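Local coordinates for protein erythrocyte binding antigen 140 (PDB 4GF2) that probably binds a host receptor on the erythrocyte surface through its paired Duffy-binding-like domains, as an adhesin of Plasmodium falciparum invasion, at residues A[67-72]-A[153-158]. The protein carries 3 engineered substitutions. Numbering follows the deposited sequence.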
loop_
_atom_site.group_PDB
_atom_site.type_symbol
_atom_site.label_atom_id
_atom_site.label_comp_id
_atom_site.label_asym_id
_atom_site.label_seq_id
_atom_site.Cartn_x
_atom_site.Cartn_y
_atom_site.Cartn_z
ATOM N N VAL A 67 -5.617 46.277 -7.811
ATOM C CA VAL A 67 -6.707 45.430 -8.293
ATOM C C VAL A 67 -6.622 45.216 -9.803
ATOM O O VAL A 67 -6.809 44.102 -10.292
ATOM C CB VAL A 67 -8.104 45.987 -7.920
ATOM C CG1 VAL A 67 -8.256 46.065 -6.415
ATOM C CG2 VAL A 67 -8.350 47.352 -8.564
ATOM N N ASN A 68 -6.329 46.285 -10.533
ATOM C CA ASN A 68 -6.214 46.218 -11.985
ATOM C C ASN A 68 -5.052 45.322 -12.412
ATOM O O ASN A 68 -5.145 44.600 -13.405
ATOM C CB ASN A 68 -6.044 47.627 -12.561
ATOM C CG ASN A 68 -5.865 47.628 -14.064
ATOM O OD1 ASN A 68 -4.747 47.556 -14.563
ATOM N ND2 ASN A 68 -6.971 47.713 -14.792
ATOM N N THR A 69 -3.961 45.359 -11.654
ATOM C CA THR A 69 -2.803 44.531 -11.962
ATOM C C THR A 69 -3.120 43.076 -11.646
ATOM O O THR A 69 -2.797 42.176 -12.425
ATOM C CB THR A 69 -1.548 44.973 -11.183
ATOM O OG1 THR A 69 -1.218 46.325 -11.522
ATOM C CG2 THR A 69 -0.367 44.083 -11.525
ATOM N N GLU A 70 -3.764 42.852 -10.507
ATOM C CA GLU A 70 -4.181 41.512 -10.114
ATOM C C GLU A 70 -4.983 40.856 -11.237
ATOM O O GLU A 70 -4.795 39.679 -11.538
ATOM C CB GLU A 70 -5.006 41.569 -8.825
ATOM C CG GLU A 70 -5.657 40.247 -8.432
ATOM C CD GLU A 70 -4.661 39.205 -7.959
ATOM O OE1 GLU A 70 -3.468 39.545 -7.775
ATOM O OE2 GLU A 70 -5.078 38.041 -7.769
ATOM N N ALA A 71 -5.866 41.628 -11.865
ATOM C CA ALA A 71 -6.673 41.131 -12.981
ATOM C C ALA A 71 -5.819 40.678 -14.175
ATOM O O ALA A 71 -5.981 39.559 -14.665
ATOM C CB ALA A 71 -7.664 42.190 -13.418
ATOM N N LYS A 72 -4.918 41.540 -14.642
ATOM C CA LYS A 72 -4.015 41.182 -15.737
ATOM C C LYS A 72 -3.298 39.874 -15.442
ATOM O O LYS A 72 -3.260 38.964 -16.273
ATOM C CB LYS A 72 -2.951 42.259 -15.959
ATOM C CG LYS A 72 -3.443 43.547 -16.576
ATOM C CD LYS A 72 -2.266 44.426 -16.969
ATOM C CE LYS A 72 -2.709 45.814 -17.400
ATOM N NZ LYS A 72 -1.541 46.641 -17.825
ATOM N N HIS A 153 -12.797 49.206 -11.936
ATOM C CA HIS A 153 -11.475 49.424 -12.507
ATOM C C HIS A 153 -10.692 48.120 -12.562
ATOM O O HIS A 153 -9.844 47.921 -13.440
ATOM C CB HIS A 153 -10.706 50.466 -11.699
ATOM C CG HIS A 153 -9.337 50.744 -12.231
ATOM N ND1 HIS A 153 -9.121 51.414 -13.416
ATOM C CD2 HIS A 153 -8.111 50.435 -11.745
ATOM C CE1 HIS A 153 -7.821 51.510 -13.635
ATOM N NE2 HIS A 153 -7.187 50.925 -12.635
ATOM N N MET A 154 -10.984 47.226 -11.625
ATOM C CA MET A 154 -10.325 45.923 -11.592
ATOM C C MET A 154 -10.630 45.120 -12.852
ATOM O O MET A 154 -9.767 44.418 -13.372
ATOM C CB MET A 154 -10.765 45.123 -10.360
ATOM C CG MET A 154 -10.153 43.735 -10.303
ATOM S SD MET A 154 -10.528 42.824 -8.795
ATOM C CE MET A 154 -9.422 41.434 -9.001
ATOM N N ILE A 155 -11.857 45.222 -13.348
ATOM C CA ILE A 155 -12.263 44.398 -14.480
ATOM C C ILE A 155 -12.363 45.184 -15.783
ATOM O O ILE A 155 -12.746 44.625 -16.809
ATOM C CB ILE A 155 -13.620 43.714 -14.217
ATOM C CG1 ILE A 155 -14.735 44.756 -14.117
ATOM C CG2 ILE A 155 -13.549 42.873 -12.954
ATOM C CD1 ILE A 155 -16.114 44.158 -14.014
ATOM N N VAL A 156 -12.005 46.466 -15.749
ATOM C CA VAL A 156 -12.245 47.348 -16.893
ATOM C C VAL A 156 -11.626 46.830 -18.195
ATOM O O VAL A 156 -12.187 47.023 -19.268
ATOM C CB VAL A 156 -11.729 48.778 -16.633
ATOM C CG1 VAL A 156 -10.212 48.796 -16.563
ATOM C CG2 VAL A 156 -12.226 49.722 -17.719
ATOM N N ASN A 157 -10.478 46.171 -18.102
ATOM C CA ASN A 157 -9.800 45.663 -19.291
ATOM C C ASN A 157 -10.177 44.220 -19.637
ATOM O O ASN A 157 -9.672 43.665 -20.613
ATOM C CB ASN A 157 -8.279 45.758 -19.121
ATOM C CG ASN A 157 -7.801 47.180 -18.912
ATOM O OD1 ASN A 157 -7.121 47.477 -17.929
ATOM N ND2 ASN A 157 -8.155 48.068 -19.833
ATOM N N HIS A 158 -11.059 43.613 -18.849
ATOM C CA HIS A 158 -11.393 42.208 -19.050
ATOM C C HIS A 158 -12.896 41.923 -19.042
ATOM O O HIS A 158 -13.305 40.764 -19.028
ATOM C CB HIS A 158 -10.698 41.349 -17.987
ATOM C CG HIS A 158 -9.206 41.500 -17.970
ATOM N ND1 HIS A 158 -8.562 42.445 -17.201
ATOM C CD2 HIS A 158 -8.235 40.830 -18.635
ATOM C CE1 HIS A 158 -7.258 42.350 -17.391
ATOM N NE2 HIS A 158 -7.033 41.381 -18.259
#
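N68, midway along helix 56-78, and M154, on helix 132-155, have their CA atoms 4.1 Å apart before segment 153-158 turns off into the loop of N157 and H158. The amide of N68 bridges helix and loop. With CG anti to the backbone N (chi1 178°), its ND2 gives one hydrogen to H153 O at 3.2 Å, almost straight, and the other to N157 OD1 at 3.1 Å. Both acceptors lie in the amide plane of N68, which fixes its rotation, while the amide of N157 stands nearly perpendicular, at 81°. The same ND2 sits over one face of the H153 ring, offset toward its rim, amide and ring planes 29° apart, with N68 CB 3.5 Å from H153 NE2. This is helix packing within the first Duffy-binding-like domain, the mainly helical, disulfide-rich fold of these adhesins; helix 83-101 covers the buried side, with F94 on M154 and L90 on A71. There M154 runs extended across V67, M154 CB 3.7 Å from V67 CB, and its CE reaches E70 CG. The E70 carboxylate turns away to C44 N. The H158 ring packs against the backbone of 71-72, CE1 3.7 Å from K72 N, and meets Y75.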